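Probable amino acid aminotransferase (Mycobacterium tuberculosis, PDB 6Q1S) is a probable amino acid aminotransferase of the class IV family, binding 4'-deoxy-4'-aminopyridoxal-5'-phosphate and 2-oxoglutaric acid. Local coordinates at residues B[70-73]-B[74-78]; B[79-82]-B[83-87]; B[277-280]-B[281-285]. All coordinates share one frame; numbering follows the deposited sequence.

From the N terminus, the chain first reaches interaction 1 and then, directly in sequence, interaction 2; both use helix 67-84, and their centres lie 13 Å apart. Interaction 1 closes only helical turns, in the first half of that helix, where it lies on the antiparallel sheet through strands 3-6, 89-96 and 106-113. Interaction 2 is the C-terminal end of the same helix; it closes a short turn just ahead of strand 89-96 and brings W81 and V82 onto strand 31-39 and W81 onto strand 3-6. Interaction 3, again helical turns only, lies within helix 275-286, which packs on strand 258-265 of the mixed sheet and on helix 218-229. The three follow in series, without nesting or crossing.

Interaction 1. Residues B[70-73]-B[74-78]; sequences WRRA and VEVAT
V74 meets the preceding turn through both of its methyls: CG2 lies 3.1 Å from R71 O, and CG1 lies 3.2 Å from W70 O. CG1 is anti to the carbonyl carbon, beside N (chi1 -55°), which puts CG2 between N and the carbonyl carbon, against R71 O. V76, on another side of the helix, uses one methyl. Its CG1 is anti to the backbone N, and its CG2 is left beside that N, 3.3 Å from R72 O; the same methyl faces the aliphatic CG of R72 at 4.3 Å. Beneath these side chains run the i to i+4 bonds of an alpha helix. V76 N to R72 O is the shortest of the four across the segments at 2.8 Å, with an angle of 162° at the hydrogen.

This is the first half to the middle of helix 67-84, an amphipathic helix laid on the antiparallel sheet. Small A73 and A77 let the backbone come close to V5 and to strand 106-113, while the broad indole of W70 spreads over A107, V109 and L93. V74 joins W70 on L93.

T78 carries a second grip on the backbone. Its OG1 donates to V74 O at a short 2.5 Å, and its own N donates to the same oxygen at 2.7 Å, the two arriving from opposite faces of the carbonyl plane. A threonine hydroxyl bonded back in this way suits a buried helix position, since it finds an acceptor within the helix itself. Long charged chains occupy the outer side: R71 forms a salt bridge with E47, R72 bonds to L7 O, and E75, bent at chi2, bonds to Q79.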
# COMPACT_ATOMS: atom_id res chain seq x y z
N TRP B 70 3.72 -15.87 18.95
CA TRP B 70 3.89 -14.42 18.94
C TRP B 70 4.10 -13.86 20.34
O TRP B 70 4.88 -12.92 20.53
CB TRP B 70 2.69 -13.76 18.26
CG TRP B 70 2.77 -13.76 16.77
CD1 TRP B 70 2.09 -14.57 15.91
CD2 TRP B 70 3.60 -12.93 15.95
NE1 TRP B 70 2.43 -14.29 14.61
CE2 TRP B 70 3.36 -13.28 14.61
CE3 TRP B 70 4.52 -11.91 16.23
CZ2 TRP B 70 4.00 -12.65 13.55
CZ3 TRP B 70 5.16 -11.29 15.17
CH2 TRP B 70 4.90 -11.67 13.84
N ARG B 71 3.40 -14.41 21.34
CA ARG B 71 3.56 -13.91 22.70
C ARG B 71 4.96 -14.15 23.25
O ARG B 71 5.44 -13.38 24.08
CB ARG B 71 2.51 -14.52 23.64
CG ARG B 71 1.11 -13.97 23.45
CD ARG B 71 0.18 -14.42 24.57
NE ARG B 71 -0.54 -15.65 24.26
CZ ARG B 71 -1.79 -15.70 23.84
NH1 ARG B 71 -2.48 -14.57 23.67
NH2 ARG B 71 -2.37 -16.86 23.58
N ARG B 72 5.61 -15.23 22.82
CA ARG B 72 6.98 -15.48 23.28
C ARG B 72 7.96 -14.51 22.62
O ARG B 72 8.87 -14.00 23.29
CB ARG B 72 7.38 -16.93 23.00
CG ARG B 72 8.76 -17.28 23.54
CD ARG B 72 9.10 -18.73 23.24
NE ARG B 72 9.11 -19.00 21.81
CZ ARG B 72 9.08 -20.22 21.28
NH1 ARG B 72 9.03 -21.29 22.07
NH2 ARG B 72 9.10 -20.38 19.96
N ALA B 73 7.81 -14.27 21.32
CA ALA B 73 8.70 -13.35 20.63
C ALA B 73 8.59 -11.93 21.19
O ALA B 73 9.60 -11.23 21.34
CB ALA B 73 8.41 -13.35 19.13
N VAL B 74 7.37 -11.50 21.53
CA VAL B 74 7.20 -10.18 22.12
C VAL B 74 7.77 -10.15 23.53
O VAL B 74 8.39 -9.16 23.95
CB VAL B 74 5.73 -9.73 22.07
CG1 VAL B 74 5.21 -9.78 20.65
CG2 VAL B 74 4.85 -10.56 22.99
N GLU B 75 7.58 -11.23 24.30
CA GLU B 75 8.08 -11.26 25.66
C GLU B 75 9.61 -11.28 25.69
O GLU B 75 10.23 -10.62 26.53
CB GLU B 75 7.53 -12.48 26.40
CG GLU B 75 8.07 -12.66 27.80
CD GLU B 75 7.42 -11.74 28.80
OE1 GLU B 75 6.41 -11.10 28.45
OE2 GLU B 75 7.91 -11.67 29.95
N VAL B 76 10.22 -12.02 24.76
CA VAL B 76 11.68 -12.04 24.68
C VAL B 76 12.20 -10.67 24.27
O VAL B 76 13.15 -10.14 24.87
CB VAL B 76 12.14 -13.13 23.70
CG1 VAL B 76 13.58 -12.91 23.29
CG2 VAL B 76 11.95 -14.51 24.31
N ALA B 77 11.57 -10.06 23.26
CA ALA B 77 12.00 -8.74 22.81
C ALA B 77 11.75 -7.68 23.87
O ALA B 77 12.55 -6.75 24.03
CB ALA B 77 11.29 -8.38 21.51
N THR B 78 10.64 -7.80 24.61
CA THR B 78 10.34 -6.84 25.66
C THR B 78 11.40 -6.88 26.76
O THR B 78 11.94 -5.84 27.14
CB THR B 78 8.95 -7.12 26.25
OG1 THR B 78 7.97 -7.02 25.21
CG2 THR B 78 8.62 -6.11 27.34

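Interaction 2. Residues B[79-82]-B[83-87]; sequences QRWV and ASTAD
W81 O is gripped by several donors at the end of its helix. S84 OG donates to it at 2.6 Å, and T85 N donates at 2.9 Å almost in line with the carbonyl bond, whereas the hydroxyl comes in at a C=O...O angle of only 112°. S84 N adds a weak bond. The hydroxyl gets there because OG stands between the backbone N and the carbonyl carbon (chi1 62°), folded back over the previous turn. Serine is short enough for that bend.

The indole of W81 is held at the same time by the residues that follow. Its NE1 donates to D87 O at 3.0 Å, with an N-H...O angle of 157°; the oxygen lies at the ring edge, tilted slightly from its plane. Over one face sits T85 CG2, 3.8 Å from the centroid of the five-membered ring, a CH-pi contact.

These contacts close the C-terminal end of helix 67-84, where T85 leaves helical geometry and the chain turns toward strand 89-96. T85 suits this place through both its branches: while the methyl meets the indole, OG1, anti to the backbone N, accepts from D87 N at 3.1 Å in an ST turn. That turn probably helps to place D87 O before NE1. Farther out, W81 rests on V38 of strand 31-39 and on M3, and V82 also touches V38.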
# COMPACT_ATOMS: atom_id res chain seq x y z
N GLN B 79 11.71 -8.07 27.27
CA GLN B 79 12.69 -8.18 28.34
C GLN B 79 14.08 -7.76 27.89
O GLN B 79 14.89 -7.32 28.71
CB GLN B 79 12.74 -9.61 28.87
CG GLN B 79 11.48 -10.07 29.57
CD GLN B 79 11.52 -11.55 29.90
OE1 GLN B 79 12.59 -12.15 29.99
NE2 GLN B 79 10.35 -12.15 30.07
N ARG B 80 14.37 -7.89 26.59
CA ARG B 80 15.66 -7.44 26.08
C ARG B 80 15.73 -5.92 26.01
O ARG B 80 16.78 -5.33 26.29
CB ARG B 80 15.91 -8.05 24.70
CG ARG B 80 17.28 -7.74 24.14
CD ARG B 80 18.15 -8.98 24.12
NE ARG B 80 19.41 -8.73 23.41
CZ ARG B 80 20.19 -9.68 22.93
NH1 ARG B 80 21.32 -9.36 22.30
NH2 ARG B 80 19.86 -10.95 23.07
N TRP B 81 14.62 -5.27 25.66
CA TRP B 81 14.61 -3.81 25.60
C TRP B 81 14.61 -3.20 27.00
O TRP B 81 15.33 -2.23 27.25
CB TRP B 81 13.40 -3.33 24.80
CG TRP B 81 13.29 -1.84 24.72
CD1 TRP B 81 12.60 -1.02 25.57
CD2 TRP B 81 13.88 -0.99 23.74
NE1 TRP B 81 12.74 0.29 25.18
CE2 TRP B 81 13.52 0.33 24.05
CE3 TRP B 81 14.69 -1.22 22.62
CZ2 TRP B 81 13.93 1.43 23.29
CZ3 TRP B 81 15.10 -0.13 21.86
CH2 TRP B 81 14.71 1.17 22.20
N VAL B 82 13.80 -3.74 27.91
CA VAL B 82 13.72 -3.19 29.26
C VAL B 82 15.06 -3.34 29.97
O VAL B 82 15.47 -2.47 30.75
CB VAL B 82 12.58 -3.87 30.04
CG1 VAL B 82 12.54 -3.37 31.48
CG2 VAL B 82 11.25 -3.63 29.34
N ALA B 83 15.77 -4.44 29.70
CA ALA B 83 17.10 -4.62 30.28
C ALA B 83 18.09 -3.63 29.68
O ALA B 83 19.03 -3.21 30.38
CB ALA B 83 17.58 -6.05 30.06
N SER B 84 17.91 -3.25 28.42
CA SER B 84 18.86 -2.37 27.76
C SER B 84 18.65 -0.90 28.12
O SER B 84 19.62 -0.15 28.20
CB SER B 84 18.77 -2.55 26.24
OG SER B 84 17.48 -2.19 25.76
N THR B 85 17.40 -0.48 28.34
CA THR B 85 17.13 0.92 28.60
C THR B 85 15.79 1.06 29.31
O THR B 85 14.92 0.18 29.22
CB THR B 85 17.12 1.75 27.30
OG1 THR B 85 16.82 3.11 27.60
CG2 THR B 85 16.09 1.20 26.33
N ALA B 86 15.64 2.17 30.02
CA ALA B 86 14.38 2.53 30.65
C ALA B 86 13.50 3.40 29.77
O ALA B 86 12.36 3.68 30.15
CB ALA B 86 14.63 3.24 31.99
N ASP B 87 13.99 3.83 28.61
CA ASP B 87 13.18 4.62 27.71
C ASP B 87 12.06 3.78 27.11
O ASP B 87 12.12 2.54 27.08
CB ASP B 87 14.03 5.21 26.58
CG ASP B 87 15.07 6.18 27.07
OD1 ASP B 87 14.88 6.76 28.16
OD2 ASP B 87 16.08 6.37 26.37

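Interaction 3. Residues B[277-280]-B[281-285]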
# COMPACT_ATOMS: atom_id res chain seq x y z
N GLU B 277 -6.60 18.19 29.89
CA GLU B 277 -5.59 17.68 30.81
C GLU B 277 -5.95 16.30 31.33
O GLU B 277 -5.06 15.48 31.59
CB GLU B 277 -5.37 18.64 31.99
CG GLU B 277 -4.97 20.08 31.64
CD GLU B 277 -6.14 20.93 31.23
OE1 GLU B 277 -7.28 20.54 31.53
OE2 GLU B 277 -5.92 22.02 30.65
N VAL B 278 -7.24 16.01 31.49
CA VAL B 278 -7.63 14.69 31.96
C VAL B 278 -7.57 13.68 30.82
O VAL B 278 -7.37 12.48 31.05
CB VAL B 278 -9.02 14.72 32.61
CG1 VAL B 278 -10.11 14.96 31.58
CG2 VAL B 278 -9.29 13.43 33.37
N PHE B 279 -7.73 14.14 29.57
CA PHE B 279 -7.79 13.21 28.44
C PHE B 279 -6.49 12.43 28.30
O PHE B 279 -6.51 11.22 28.05
CB PHE B 279 -8.10 13.96 27.15
CG PHE B 279 -8.49 13.07 26.01
CD1 PHE B 279 -9.82 12.79 25.75
CD2 PHE B 279 -7.52 12.49 25.20
CE1 PHE B 279 -10.18 11.96 24.71
CE2 PHE B 279 -7.87 11.66 24.16
CZ PHE B 279 -9.20 11.40 23.91
N ALA B 280 -5.35 13.10 28.45
CA ALA B 280 -4.07 12.41 28.36
C ALA B 280 -3.95 11.37 29.47
O ALA B 280 -3.44 10.27 29.25
CB ALA B 280 -2.92 13.40 28.43
N GLU B 281 -4.43 11.71 30.67
CA GLU B 281 -4.45 10.73 31.76
C GLU B 281 -5.40 9.58 31.45
O GLU B 281 -5.13 8.44 31.84
CB GLU B 281 -4.85 11.42 33.06
CG GLU B 281 -3.94 12.58 33.44
CD GLU B 281 -4.45 13.35 34.65
OE1 GLU B 281 -4.13 12.94 35.79
OE2 GLU B 281 -5.17 14.35 34.46
N LEU B 282 -6.51 9.86 30.77
CA LEU B 282 -7.43 8.79 30.38
C LEU B 282 -6.77 7.83 29.40
O LEU B 282 -7.01 6.61 29.46
CB LEU B 282 -8.70 9.38 29.78
CG LEU B 282 -9.62 10.16 30.71
CD1 LEU B 282 -10.95 10.44 30.03
CD2 LEU B 282 -9.83 9.40 32.01
N VAL B 283 -5.95 8.35 28.49
CA VAL B 283 -5.24 7.47 27.57
C VAL B 283 -4.11 6.76 28.30
O VAL B 283 -3.75 5.63 27.95
CB VAL B 283 -4.73 8.27 26.36
CG1 VAL B 283 -4.07 7.35 25.34
CG2 VAL B 283 -5.87 9.04 25.71
N ASP B 284 -3.54 7.40 29.33
CA ASP B 284 -2.50 6.76 30.12
C ASP B 284 -3.02 5.52 30.82
O ASP B 284 -2.37 4.47 30.83
CB ASP B 284 -1.92 7.76 31.12
CG ASP B 284 -1.01 8.78 30.47
OD1 ASP B 284 -0.54 8.53 29.34
OD2 ASP B 284 -0.77 9.85 31.08
N ALA B 285 -4.20 5.62 31.43
CA ALA B 285 -4.80 4.46 32.08
C ALA B 285 -5.30 3.43 31.07
O ALA B 285 -5.44 2.25 31.41
CB ALA B 285 -5.95 4.89 32.99
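F279 and V283 make the closest apolar meeting of side chains between 277-280 and 281-285, with V283 CG2 3.6 Å from F279 CE2. The methyl reaches the ring obliquely, near its CD2-CE2 side. F279 has CG anti to the backbone N (chi1 -167°), whereas V283 keeps CG2 beside its own N, which brings that methyl back toward the earlier turn. A looser apolar pair lies on the neighbouring side of the helix, where V278 CG2 is 4.2 Å from L282 CG. Leucine and valine suit these positions: the branches of L282 also reach L223 and Y232, while compact V283 fits against T219, L258 and A259.

Backbone hydrogen bonds keep the turns in step. L282 N donates to V278 O at 2.8 Å, V283 N to F279 O at 3.0 Å, and D284 N to A280 O at 2.9 Å.

Among the acidic side chains, E277 and E281 are exposed. E281 runs extended beyond CG, and its OE2 comes 3.1 Å from E277 O; both are acceptors, so this approach is no hydrogen bond. D284, at the edge facing strand 258-265, brings CG 3.1 Å from A280 O. Its carboxylate oxygens and that O are likewise all acceptors, and a salt bridge from OD1 to R39 would help hold the group.

The arrangement is that of an amphipathic helix near the C terminus of a class IV aminotransferase fold. F279 stacks its ring with W251, and the V283 side chain lies about 8 Å from the bound 4'-deoxy-4'-aminopyridoxal-5'-phosphate, consistent with a place in a second layer around the pocket of that ligand.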